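Local coordinates for protein serine protease pet (Escherichia coli, PDB 4OM9) that probably acts as a secreted serine protease, an autotransporter enterotoxin of enteroaggregative strains with alpha-fodrin as its likely target, at residues T88-I93 against R106-V111; Q83-T88 against V112-A117; E307-G312 against V334-A339. All blocks are in the same frame, centred on the assembly; numbering follows the deposited sequence.

Contact 1: T88-I93 against R106-V111; sequences TQYTQI and RLNKYV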
ATOM      1  N   THR A  88     -10.521  -5.488  26.116  1.00 34.06           N
ATOM      2  CA  THR A  88     -11.565  -5.268  27.113  1.00 35.65           C
ATOM      3  C   THR A  88     -12.172  -6.568  27.605  1.00 33.05           C
ATOM      4  O   THR A  88     -12.430  -7.477  26.807  1.00 32.85           O
ATOM      5  CB  THR A  88     -12.674  -4.369  26.558  1.00 32.81           C
ATOM      6  OG1 THR A  88     -12.080  -3.213  25.943  1.00 33.00           O
ATOM      7  CG2 THR A  88     -13.636  -3.950  27.681  1.00 33.19           C
ATOM      8  N   GLN A  89     -12.377  -6.638  28.922  1.00 37.55           N
ATOM      9  CA  GLN A  89     -12.991  -7.779  29.595  1.00 39.66           C
ATOM     10  C   GLN A  89     -14.456  -7.519  29.911  1.00 34.82           C
ATOM     11  O   GLN A  89     -14.814  -6.466  30.405  1.00 34.71           O
ATOM     12  CB  GLN A  89     -12.248  -8.114  30.890  1.00 39.96           C
ATOM     13  CG  GLN A  89     -11.048  -9.028  30.716  1.00 50.96           C
ATOM     14  CD  GLN A  89      -9.964  -8.426  29.845  1.00 56.97           C
ATOM     15  OE1 GLN A  89      -9.571  -9.004  28.820  1.00 58.10           O
ATOM     16  NE2 GLN A  89      -9.464  -7.261  30.249  1.00 59.41           N
ATOM     17  N   TYR A  90     -15.305  -8.494  29.635  1.00 33.34           N
ATOM     18  CA  TYR A  90     -16.716  -8.342  29.901  1.00 33.32           C
ATOM     19  C   TYR A  90     -17.208  -9.530  30.731  1.00 36.31           C
ATOM     20  O   TYR A  90     -16.695 -10.660  30.620  1.00 34.13           O
ATOM     21  CB  TYR A  90     -17.515  -8.237  28.599  1.00 32.52           C
ATOM     22  CG  TYR A  90     -17.124  -7.086  27.705  1.00 32.20           C
ATOM     23  CD1 TYR A  90     -16.104  -7.222  26.762  1.00 31.83           C
ATOM     24  CD2 TYR A  90     -17.786  -5.863  27.784  1.00 32.41           C
ATOM     25  CE1 TYR A  90     -15.753  -6.179  25.942  1.00 31.67           C
ATOM     26  CE2 TYR A  90     -17.440  -4.803  26.959  1.00 32.28           C
ATOM     27  CZ  TYR A  90     -16.424  -4.959  26.050  1.00 31.91           C
ATOM     28  OH  TYR A  90     -16.081  -3.903  25.232  1.00 31.92           O
ATOM     29  N   THR A  91     -18.204  -9.267  31.565  1.00 34.28           N
ATOM     30  CA  THR A  91     -18.703 -10.285  32.467  1.00 34.94           C
ATOM     31  C   THR A  91     -20.195 -10.497  32.232  1.00 34.78           C
ATOM     32  O   THR A  91     -20.951  -9.529  32.160  1.00 34.74           O
ATOM     33  CB  THR A  91     -18.419  -9.892  33.936  1.00 36.44           C
ATOM     34  OG1 THR A  91     -17.014 -10.031  34.194  1.00 39.88           O
ATOM     35  CG2 THR A  91     -19.211 -10.769  34.915  1.00 36.92           C
ATOM     36  N   GLN A  92     -20.606 -11.754  32.078  1.00 34.77           N
ATOM     37  CA  GLN A  92     -22.024 -12.099  32.033  1.00 34.87           C
ATOM     38  C   GLN A  92     -22.665 -11.772  33.388  1.00 35.95           C
ATOM     39  O   GLN A  92     -22.204 -12.256  34.414  1.00 36.79           O
ATOM     40  CB  GLN A  92     -22.223 -13.588  31.700  1.00 34.85           C
ATOM     41  CG  GLN A  92     -23.654 -14.090  31.880  1.00 35.24           C
ATOM     42  CD  GLN A  92     -23.756 -15.628  31.980  1.00 35.67           C
ATOM     43  OE1 GLN A  92     -23.257 -16.349  31.119  1.00 36.12           O
ATOM     44  NE2 GLN A  92     -24.404 -16.120  33.040  1.00 37.53           N
ATOM     45  N   ILE A  93     -23.712 -10.960  33.404  1.00 36.07           N
ATOM     46  CA  ILE A  93     -24.355 -10.673  34.679  1.00 37.22           C
ATOM     47  C   ILE A  93     -25.805 -11.121  34.678  1.00 37.59           C
ATOM     48  O   ILE A  93     -26.480 -11.026  35.683  1.00 38.65           O
ATOM     49  CB  ILE A  93     -24.262  -9.154  35.062  1.00 37.51           C
ATOM     50  CG1 ILE A  93     -24.826  -8.263  33.952  1.00 36.81           C
ATOM     51  CG2 ILE A  93     -22.839  -8.796  35.396  1.00 37.52           C
ATOM     52  CD1 ILE A  93     -26.252  -7.803  34.208  1.00 37.48           C
ATOM     53  N   ARG A 106     -26.472 -11.326  29.011  1.00 33.76           N
ATOM     54  CA  ARG A 106     -26.308  -9.898  29.209  1.00 33.89           C
ATOM     55  C   ARG A 106     -24.946  -9.665  29.846  1.00 33.89           C
ATOM     56  O   ARG A 106     -24.677 -10.149  30.952  1.00 34.50           O
ATOM     57  CB  ARG A 106     -27.423  -9.321  30.104  1.00 34.86           C
ATOM     58  CG  ARG A 106     -27.179  -7.874  30.587  1.00 35.27           C
ATOM     59  CD  ARG A 106     -27.674  -6.808  29.588  1.00 35.10           C
ATOM     60  NE  ARG A 106     -27.253  -5.470  30.000  1.00 35.52           N
ATOM     61  CZ  ARG A 106     -27.748  -4.320  29.542  1.00 36.07           C
ATOM     62  NH1 ARG A 106     -28.713  -4.305  28.631  1.00 35.86           N
ATOM     63  NH2 ARG A 106     -27.262  -3.167  30.008  1.00 36.34           N
ATOM     64  N   LEU A 107     -24.099  -8.901  29.174  1.00 33.35           N
ATOM     65  CA  LEU A 107     -22.788  -8.587  29.704  1.00 33.42           C
ATOM     66  C   LEU A 107     -22.853  -7.325  30.565  1.00 34.11           C
ATOM     67  O   LEU A 107     -23.725  -6.480  30.371  1.00 34.33           O
ATOM     68  CB  LEU A 107     -21.791  -8.429  28.554  1.00 32.64           C
ATOM     69  CG  LEU A 107     -21.500  -9.676  27.695  1.00 32.06           C
ATOM     70  CD1 LEU A 107     -20.679  -9.318  26.465  1.00 31.41           C
ATOM     71  CD2 LEU A 107     -20.797 -10.769  28.512  1.00 32.41           C
ATOM     72  N   ASN A 108     -21.932  -7.196  31.514  1.00 34.58           N
ATOM     73  CA  ASN A 108     -21.924  -6.050  32.434  1.00 36.08           C
ATOM     74  C   ASN A 108     -21.769  -4.665  31.752  1.00 35.20           C
ATOM     75  O   ASN A 108     -22.250  -3.675  32.292  1.00 35.92           O
ATOM     76  CB  ASN A 108     -20.811  -6.215  33.475  1.00 35.95           C
ATOM     77  CG  ASN A 108     -19.446  -6.253  32.841  1.00 35.37           C
ATOM     78  OD1 ASN A 108     -19.280  -6.815  31.760  1.00 34.55           O
ATOM     79  ND2 ASN A 108     -18.462  -5.628  33.488  1.00 40.69           N
ATOM     80  N   LYS A 109     -21.117  -4.616  30.582  1.00 37.65           N
ATOM     81  CA  LYS A 109     -20.918  -3.356  29.836  1.00 37.72           C
ATOM     82  C   LYS A 109     -21.135  -3.504  28.331  1.00 36.44           C
ATOM     83  O   LYS A 109     -21.126  -4.611  27.812  1.00 33.74           O
ATOM     84  CB  LYS A 109     -19.510  -2.794  30.078  1.00 36.49           C
ATOM     85  CG  LYS A 109     -19.321  -2.134  31.447  1.00 43.87           C
ATOM     86  CD  LYS A 109     -17.869  -1.720  31.635  1.00 43.01           C
ATOM     87  CE  LYS A 109     -17.724  -0.208  31.806  1.00 44.50           C
ATOM     88  NZ  LYS A 109     -16.283   0.195  31.734  1.00 44.57           N
ATOM     89  N   TYR A 110     -21.344  -2.385  27.639  1.00 33.68           N
ATOM     90  CA  TYR A 110     -21.550  -2.424  26.192  1.00 33.13           C
ATOM     91  C   TYR A 110     -20.255  -2.816  25.494  1.00 32.51           C
ATOM     92  O   TYR A 110     -19.195  -2.257  25.785  1.00 32.72           O
ATOM     93  CB  TYR A 110     -22.020  -1.069  25.640  1.00 33.66           C
ATOM     94  CG  TYR A 110     -23.332  -0.568  26.174  1.00 34.44           C
ATOM     95  CD1 TYR A 110     -24.294  -1.447  26.669  1.00 34.46           C
ATOM     96  CD2 TYR A 110     -23.612   0.804  26.192  1.00 35.31           C
ATOM     97  CE1 TYR A 110     -25.505  -0.957  27.175  1.00 38.41           C
ATOM     98  CE2 TYR A 110     -24.802   1.292  26.676  1.00 36.18           C
ATOM     99  CZ  TYR A 110     -25.756   0.417  27.179  1.00 41.00           C
ATOM    100  OH  TYR A 110     -26.952   0.930  27.679  1.00 37.37           O
ATOM    101  N   VAL A 111     -20.337  -3.755  24.562  1.00 31.87           N
ATOM    102  CA  VAL A 111     -19.147  -4.152  23.823  1.00 31.41           C
ATOM    103  C   VAL A 111     -18.714  -3.096  22.809  1.00 31.51           C
ATOM    104  O   VAL A 111     -19.462  -2.711  21.907  1.00 31.56           O
ATOM    105  CB  VAL A 111     -19.354  -5.483  23.110  1.00 30.82           C
ATOM    106  CG1 VAL A 111     -18.117  -5.827  22.237  1.00 30.47           C
ATOM    107  CG2 VAL A 111     -19.597  -6.556  24.140  1.00 30.86           C
TER
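The ring of Y90 lies beneath a methyl of V111: CG2 of V111 stands 4.0 Å from the centroid of the Y90 ring, almost on its normal, a CH-pi contact over the face. Near the plane of the same ring, the carbonyl O of Y110 meets CE2 of Y90 at 3.3 Å. At the root of the side chain, CB of Y90 rests on CD1 of L107. Y90 OH finds a polar partner in the loop that follows, at the V112 amide.

N108 supplies the side-chain part of the polar pairing and one of the two backbone bonds. With its CG between the backbone N and the carbonyl carbon (chi1 62°), the amide folds back to T91. T91 N reaches N108 OD1 at 2.7 Å in a nearly straight bond, approaching from above the amide plane, while N108 N returns a bond to T91 O (2.6 Å). An amide side chain thus stands in for a backbone carbonyl. Further on, I93 N bonds R106 O at 2.8 Å, and CD1 of I93 lies alongside CG of R106, whose guanidinium continues to D294 and Y313.

Q92 and L107 form a non-hydrogen-bonded antiparallel pair of the hairpin 88-97/102-107. Within its sheet, strand 88-97 runs between 102-107 and 82-85.

Contact 2: Q83-T88 against V112-A117; sequences QTYGST and VETRGA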
ATOM      1  N   GLN A  83     -15.722 -12.702  29.141  1.00 33.29           N
ATOM      2  CA  GLN A  83     -15.504 -12.515  27.719  1.00 32.47           C
ATOM      3  C   GLN A  83     -14.524 -11.393  27.440  1.00 32.38           C
ATOM      4  O   GLN A  83     -14.598 -10.307  28.039  1.00 32.60           O
ATOM      5  CB  GLN A  83     -16.833 -12.251  27.014  1.00 31.84           C
ATOM      6  CG  GLN A  83     -17.836 -13.332  27.312  1.00 32.03           C
ATOM      7  CD  GLN A  83     -19.077 -13.242  26.468  1.00 31.50           C
ATOM      8  OE1 GLN A  83     -19.200 -12.365  25.608  1.00 30.99           O
ATOM      9  NE2 GLN A  83     -20.021 -14.149  26.716  1.00 31.73           N
ATOM     10  N   THR A  84     -13.604 -11.671  26.531  1.00 32.18           N
ATOM     11  CA  THR A  84     -12.638 -10.692  26.086  1.00 32.15           C
ATOM     12  C   THR A  84     -12.854 -10.357  24.621  1.00 31.45           C
ATOM     13  O   THR A  84     -12.912 -11.253  23.773  1.00 31.17           O
ATOM     14  CB  THR A  84     -11.208 -11.192  26.270  1.00 32.77           C
ATOM     15  OG1 THR A  84     -10.912 -11.281  27.660  1.00 35.99           O
ATOM     16  CG2 THR A  84     -10.210 -10.241  25.602  1.00 32.76           C
ATOM     17  N   TYR A  85     -13.001  -9.067  24.339  1.00 31.29           N
ATOM     18  CA  TYR A  85     -12.919  -8.573  22.977  1.00 30.89           C
ATOM     19  C   TYR A  85     -11.863  -7.470  22.973  1.00 33.76           C
ATOM     20  O   TYR A  85     -11.931  -6.539  23.800  1.00 36.62           O
ATOM     21  CB  TYR A  85     -14.256  -8.042  22.477  1.00 30.49           C
ATOM     22  CG  TYR A  85     -15.445  -8.976  22.623  1.00 30.29           C
ATOM     23  CD1 TYR A  85     -16.141  -9.067  23.824  1.00 30.50           C
ATOM     24  CD2 TYR A  85     -15.898  -9.738  21.549  1.00 29.98           C
ATOM     25  CE1 TYR A  85     -17.243  -9.901  23.955  1.00 30.39           C
ATOM     26  CE2 TYR A  85     -16.998 -10.576  21.674  1.00 29.71           C
ATOM     27  CZ  TYR A  85     -17.668 -10.649  22.885  1.00 29.99           C
ATOM     28  OH  TYR A  85     -18.771 -11.477  23.024  1.00 29.97           O
ATOM     29  N   GLY A  86     -10.892  -7.580  22.064  1.00 31.33           N
ATOM     30  CA  GLY A  86      -9.748  -6.683  22.058  1.00 31.84           C
ATOM     31  C   GLY A  86      -9.099  -6.589  23.422  1.00 32.47           C
ATOM     32  O   GLY A  86      -8.783  -7.606  24.031  1.00 32.72           O
ATOM     33  N   SER A  87      -8.937  -5.358  23.912  1.00 33.37           N
ATOM     34  CA  SER A  87      -8.304  -5.101  25.202  1.00 35.23           C
ATOM     35  C   SER A  87      -9.309  -4.991  26.320  1.00 34.93           C
ATOM     36  O   SER A  87      -9.006  -4.415  27.351  1.00 34.30           O
ATOM     37  CB  SER A  87      -7.498  -3.798  25.186  1.00 34.18           C
ATOM     38  OG  SER A  87      -6.458  -3.824  24.235  1.00 34.36           O
ATOM     39  N   THR A  88     -10.521  -5.488  26.116  1.00 34.06           N
ATOM     40  CA  THR A  88     -11.565  -5.268  27.113  1.00 35.65           C
ATOM     41  C   THR A  88     -12.172  -6.568  27.605  1.00 33.05           C
ATOM     42  O   THR A  88     -12.430  -7.477  26.807  1.00 32.85           O
ATOM     43  CB  THR A  88     -12.674  -4.369  26.558  1.00 32.81           C
ATOM     44  OG1 THR A  88     -12.080  -3.213  25.943  1.00 33.00           O
ATOM     45  CG2 THR A  88     -13.636  -3.950  27.681  1.00 33.19           C
ATOM     46  N   VAL A 112     -17.482  -2.647  22.950  1.00 31.68           N
ATOM     47  CA  VAL A 112     -16.981  -1.579  22.113  1.00 31.96           C
ATOM     48  C   VAL A 112     -16.341  -2.125  20.816  1.00 31.54           C
ATOM     49  O   VAL A 112     -16.384  -1.462  19.784  1.00 31.75           O
ATOM     50  CB  VAL A 112     -15.985  -0.712  22.927  1.00 32.53           C
ATOM     51  CG1 VAL A 112     -15.029   0.037  22.052  1.00 33.11           C
ATOM     52  CG2 VAL A 112     -16.748   0.259  23.798  1.00 33.40           C
ATOM     53  N   GLU A 113     -15.801  -3.341  20.860  1.00 31.09           N
ATOM     54  CA  GLU A 113     -14.955  -3.858  19.750  1.00 30.85           C
ATOM     55  C   GLU A 113     -15.684  -4.325  18.495  1.00 30.54           C
ATOM     56  O   GLU A 113     -15.120  -4.267  17.409  1.00 30.60           O
ATOM     57  CB  GLU A 113     -14.076  -5.020  20.239  1.00 30.66           C
ATOM     58  CG  GLU A 113     -13.004  -4.616  21.262  1.00 31.13           C
ATOM     59  CD  GLU A 113     -13.578  -4.131  22.609  1.00 31.42           C
ATOM     60  OE1 GLU A 113     -14.800  -4.285  22.857  1.00 31.25           O
ATOM     61  OE2 GLU A 113     -12.786  -3.586  23.410  1.00 31.93           O
ATOM     62  N   THR A 114     -16.909  -4.825  18.632  1.00 31.50           N
ATOM     63  CA  THR A 114     -17.632  -5.353  17.478  1.00 32.70           C
ATOM     64  C   THR A 114     -19.085  -4.951  17.536  1.00 35.45           C
ATOM     65  O   THR A 114     -19.622  -4.719  18.621  1.00 36.90           O
ATOM     66  CB  THR A 114     -17.519  -6.893  17.378  1.00 32.90           C
ATOM     67  OG1 THR A 114     -18.502  -7.391  16.459  1.00 36.03           O
ATOM     68  CG2 THR A 114     -17.722  -7.555  18.727  1.00 31.03           C
ATOM     69  N   ARG A 115     -19.730  -4.842  16.379  1.00 31.03           N
ATOM     70  CA  ARG A 115     -21.150  -4.507  16.371  1.00 33.19           C
ATOM     71  C   ARG A 115     -22.001  -5.769  16.514  1.00 34.21           C
ATOM     72  O   ARG A 115     -23.232  -5.688  16.612  1.00 31.34           O
ATOM     73  CB  ARG A 115     -21.538  -3.730  15.115  1.00 32.87           C
ATOM     74  CG  ARG A 115     -21.295  -2.219  15.227  1.00 33.95           C
ATOM     75  CD  ARG A 115     -19.825  -1.897  15.149  1.00 31.92           C
ATOM     76  NE  ARG A 115     -19.305  -2.221  13.821  1.00 34.98           N
ATOM     77  CZ  ARG A 115     -18.042  -2.560  13.548  1.00 36.88           C
ATOM     78  NH1 ARG A 115     -17.127  -2.647  14.509  1.00 34.99           N
ATOM     79  NH2 ARG A 115     -17.702  -2.833  12.299  1.00 36.45           N
ATOM     80  N   GLY A 116     -21.337  -6.922  16.557  1.00 29.86           N
ATOM     81  CA  GLY A 116     -21.995  -8.187  16.845  1.00 29.61           C
ATOM     82  C   GLY A 116     -22.447  -8.938  15.603  1.00 29.54           C
ATOM     83  O   GLY A 116     -22.452  -8.388  14.507  1.00 30.54           O
ATOM     84  N   ALA A 117     -22.832 -10.199  15.759  1.00 30.88           N
ATOM     85  CA  ALA A 117     -23.239 -10.978  14.591  1.00 31.87           C
ATOM     86  C   ALA A 117     -24.694 -10.676  14.237  1.00 31.18           C
ATOM     87  O   ALA A 117     -25.475 -10.284  15.107  1.00 29.98           O
ATOM     88  CB  ALA A 117     -23.031 -12.469  14.837  1.00 29.13           C
TER
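E113 OE2 is gripped by two hydroxyls, that of T88, whose OG1 donates to it at 2.7 Å, and that of Y398 on strand 397-399. The T88 hydroxyl meets the carboxylate on its syn side, 19° out of plane, and itself accepts from K380 NZ. It thus links the carboxylate to an ammonium group, and through it the lysine may favour the charged form of the glutamate.

T88 belongs to the tip of a beta hairpin with a two-residue loop, a type II' turn from Y85 to T88 that joins strands 82-85 and 88-97 in the protease domain (clan PA). T88 N bonds Y85 O at 2.9 Å and Y85 N bonds T88 O, which closes the turn, while G86 adopts a positive phi of 51° that suits glycine. E113 bends at chi2 and lays its chain across this turn. CG of E113 packs on the Y85 carbonyl, and CB meets CB of Y85 at 3.8 Å. OE2 of E113 and O of Y85, both acceptors, come within 3.1 Å without a bond, so the grip on OE2 comes from the hydroxyls. The other carboxylate oxygen, OE1, is bonded by Y90 OH.

Beyond the glutamate, CG2 of T114 touches the Y85 ring obliquely, its nearest atom there being CD2. T114 OG1 accepts from G116 N in an ST turn that bends the 112-117 loop, and S52 OG is a further partner of that oxygen. The ring of Y85 ends in a hydroxyl that donates to Q83 OE1, two residues earlier in the same strand, at 2.8 Å.

Contact 3: E307-G312 against V334-A339; sequences ENLDLG and VTFKGA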
ATOM      1  N   GLU A 307     -27.115  14.648  41.366  1.00 43.89           N
ATOM      2  CA  GLU A 307     -26.130  13.948  42.169  1.00 45.06           C
ATOM      3  C   GLU A 307     -25.453  12.949  41.256  1.00 42.31           C
ATOM      4  O   GLU A 307     -25.858  12.782  40.109  1.00 40.95           O
ATOM      5  CB  GLU A 307     -26.793  13.240  43.366  1.00 46.26           C
ATOM      6  CG  GLU A 307     -27.975  12.366  42.952  1.00 45.55           C
ATOM      7  CD  GLU A 307     -28.700  11.700  44.123  1.00 56.93           C
ATOM      8  OE1 GLU A 307     -28.768  12.291  45.225  1.00 63.90           O
ATOM      9  OE2 GLU A 307     -29.215  10.577  43.930  1.00 53.59           O
ATOM     10  N   ASN A 308     -24.421  12.296  41.768  1.00 42.37           N
ATOM     11  CA  ASN A 308     -23.804  11.200  41.064  1.00 40.80           C
ATOM     12  C   ASN A 308     -24.861  10.159  40.752  1.00 41.77           C
ATOM     13  O   ASN A 308     -25.709   9.854  41.591  1.00 41.26           O
ATOM     14  CB  ASN A 308     -22.675  10.604  41.891  1.00 41.39           C
ATOM     15  CG  ASN A 308     -21.529  11.564  42.055  1.00 44.06           C
ATOM     16  OD1 ASN A 308     -21.490  12.603  41.395  1.00 46.20           O
ATOM     17  ND2 ASN A 308     -20.590  11.234  42.931  1.00 42.95           N
ATOM     18  N   LEU A 309     -24.836   9.681  39.513  1.00 46.35           N
ATOM     19  CA  LEU A 309     -25.715   8.628  39.068  1.00 44.71           C
ATOM     20  C   LEU A 309     -24.864   7.402  38.724  1.00 44.41           C
ATOM     21  O   LEU A 309     -23.926   7.481  37.923  1.00 40.34           O
ATOM     22  CB  LEU A 309     -26.556   9.074  37.863  1.00 40.71           C
ATOM     23  CG  LEU A 309     -27.517   7.984  37.341  1.00 40.24           C
ATOM     24  CD1 LEU A 309     -28.673   7.746  38.329  1.00 39.19           C
ATOM     25  CD2 LEU A 309     -28.045   8.303  35.953  1.00 37.08           C
ATOM     26  N   ASP A 310     -25.180   6.289  39.381  1.00 41.51           N
ATOM     27  CA  ASP A 310     -24.533   5.022  39.140  1.00 39.57           C
ATOM     28  C   ASP A 310     -25.632   4.077  38.705  1.00 38.66           C
ATOM     29  O   ASP A 310     -26.500   3.718  39.518  1.00 38.79           O
ATOM     30  CB  ASP A 310     -23.809   4.494  40.391  1.00 39.90           C
ATOM     31  CG  ASP A 310     -22.971   3.229  40.097  1.00 45.02           C
ATOM     32  OD1 ASP A 310     -23.225   2.559  39.070  1.00 39.82           O
ATOM     33  OD2 ASP A 310     -22.056   2.906  40.892  1.00 48.68           O
ATOM     34  N   LEU A 311     -25.592   3.690  37.430  1.00 34.48           N
ATOM     35  CA  LEU A 311     -26.651   2.894  36.833  1.00 36.53           C
ATOM     36  C   LEU A 311     -26.377   1.414  36.969  1.00 33.89           C
ATOM     37  O   LEU A 311     -27.095   0.607  36.400  1.00 34.82           O
ATOM     38  CB  LEU A 311     -26.841   3.238  35.355  1.00 33.26           C
ATOM     39  CG  LEU A 311     -27.835   4.325  34.935  1.00 38.02           C
ATOM     40  CD1 LEU A 311     -28.419   3.991  33.573  1.00 32.44           C
ATOM     41  CD2 LEU A 311     -28.947   4.565  35.961  1.00 38.69           C
ATOM     42  N   GLY A 312     -25.345   1.068  37.730  1.00 35.92           N
ATOM     43  CA  GLY A 312     -24.924  -0.313  37.859  1.00 35.24           C
ATOM     44  C   GLY A 312     -24.709  -0.979  36.504  1.00 34.68           C
ATOM     45  O   GLY A 312     -23.862  -0.570  35.707  1.00 32.27           O
ATOM     46  N   VAL A 334     -21.096  16.353  39.083  1.00 47.61           N
ATOM     47  CA  VAL A 334     -21.639  14.996  39.188  1.00 46.45           C
ATOM     48  C   VAL A 334     -21.051  14.031  38.152  1.00 42.38           C
ATOM     49  O   VAL A 334     -20.732  14.404  37.014  1.00 40.92           O
ATOM     50  CB  VAL A 334     -23.184  14.990  39.059  1.00 45.29           C
ATOM     51  CG1 VAL A 334     -23.808  15.865  40.123  1.00 46.22           C
ATOM     52  CG2 VAL A 334     -23.610  15.467  37.684  1.00 39.50           C
ATOM     53  N   THR A 335     -20.914  12.776  38.553  1.00 51.65           N
ATOM     54  CA  THR A 335     -20.382  11.763  37.661  1.00 45.42           C
ATOM     55  C   THR A 335     -21.470  10.798  37.220  1.00 46.45           C
ATOM     56  O   THR A 335     -22.466  10.589  37.918  1.00 47.56           O
ATOM     57  CB  THR A 335     -19.236  10.983  38.327  1.00 51.46           C
ATOM     58  OG1 THR A 335     -19.744  10.247  39.444  1.00 48.35           O
ATOM     59  CG2 THR A 335     -18.135  11.950  38.813  1.00 46.82           C
ATOM     60  N   PHE A 336     -21.292  10.239  36.030  1.00 47.62           N
ATOM     61  CA  PHE A 336     -22.108   9.121  35.614  1.00 44.42           C
ATOM     62  C   PHE A 336     -21.268   7.864  35.506  1.00 44.83           C
ATOM     63  O   PHE A 336     -20.096   7.919  35.112  1.00 44.78           O
ATOM     64  CB  PHE A 336     -22.788   9.387  34.282  1.00 39.79           C
ATOM     65  CG  PHE A 336     -23.485   8.174  33.713  1.00 37.72           C
ATOM     66  CD1 PHE A 336     -24.634   7.678  34.311  1.00 40.35           C
ATOM     67  CD2 PHE A 336     -22.990   7.540  32.586  1.00 36.65           C
ATOM     68  CE1 PHE A 336     -25.286   6.578  33.795  1.00 39.35           C
ATOM     69  CE2 PHE A 336     -23.631   6.427  32.055  1.00 37.60           C
ATOM     70  CZ  PHE A 336     -24.781   5.939  32.663  1.00 39.60           C
ATOM     71  N   LYS A 337     -21.877   6.736  35.863  1.00 42.70           N
ATOM     72  CA  LYS A 337     -21.255   5.431  35.709  1.00 43.73           C
ATOM     73  C   LYS A 337     -22.300   4.409  35.309  1.00 41.09           C
ATOM     74  O   LYS A 337     -23.433   4.444  35.804  1.00 43.36           O
ATOM     75  CB  LYS A 337     -20.571   4.992  37.000  1.00 41.81           C
ATOM     76  CG  LYS A 337     -19.904   3.635  36.898  1.00 44.72           C
ATOM     77  CD  LYS A 337     -19.155   3.283  38.168  1.00 46.00           C
ATOM     78  CE  LYS A 337     -18.460   1.936  38.036  1.00 53.17           C
ATOM     79  NZ  LYS A 337     -17.567   1.659  39.201  1.00 61.72           N
ATOM     80  N   GLY A 338     -21.915   3.497  34.424  1.00 38.48           N
ATOM     81  CA  GLY A 338     -22.778   2.393  34.035  1.00 37.50           C
ATOM     82  C   GLY A 338     -22.221   1.553  32.899  1.00 29.72           C
ATOM     83  O   GLY A 338     -21.015   1.440  32.722  1.00 29.64           O
ATOM     84  N   ALA A 339     -23.132   0.972  32.121  1.00 36.18           N
ATOM     85  CA  ALA A 339     -22.802   0.052  31.035  1.00 33.80           C
ATOM     86  C   ALA A 339     -22.131   0.786  29.883  1.00 32.29           C
ATOM     87  O   ALA A 339     -21.356   0.214  29.139  1.00 30.97           O
ATOM     88  CB  ALA A 339     -24.058  -0.646  30.556  1.00 31.32           C
TER
HETATM   89  O   HOH W   1     -21.298   7.932  39.134  1.00 40.16           O
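L309 and F336 lie side by side and point the same way, CD2 of L309 meeting CD1 of the F336 ring at 3.8 Å. In both, CG is anti to the backbone N (chi1 180° and 172°), which starts the two side chains off in matching directions. L311 comes to the same ring differently, crossing it obliquely and presenting CG to the edge, in the ring plane, 3.6 Å from CE1 of F336. Beyond the two segments F336 stacks on F316, and both leucines touch F316 as well.

D310 and K337 lie on the opposite face of the sheet, again side by side; OD2 of D310 and NZ of K337 are 5.0 Å apart, too far to pair directly. D310 OD1 instead accepts from G312 N, an Asx turn at the strand end.

The backbones run parallel, bonded from L309 N to T335 O, from K337 N to L309 O, and from L311 N to K337 O at 2.8 Å. N308 extends the pattern with its side chain: T335 N bonds N308 OD1 at 2.9 Å, from above the amide plane. A water donates to L309 O and also hydrogen-bonds T335 OG1.

In-register parallel strands from successive coils, with apolar side chains on one face, fit the parallel beta-helix, right-handed in autotransporter passenger domains; here strands 309-310, 335-337 and 354-355 form one short sheet of it.

In the fold
The three contacts illustrate how chemistry follows place in a fold. Contacts 1 and 2 share T88 and adjoining strands of one antiparallel sheet, with centres about 9 Å apart; contact 2 is the more buried. Contact 1 combines backbone pairing with ring packing, whereas contact 2 is mostly a charged side chain bonded to hydroxyls where the protease domain meets the beta-helix. Contact 3, in the beta-helix, is parallel and part exposed, apolar on one face, polar and charged on the other. Its centre is about 17 Å from that of contact 1, yet the two meet: Y110 N probably hydrogen-bonds A339 O at 3.0 Å, one of the links between the two domains. Contacts 2 and 3 do not touch.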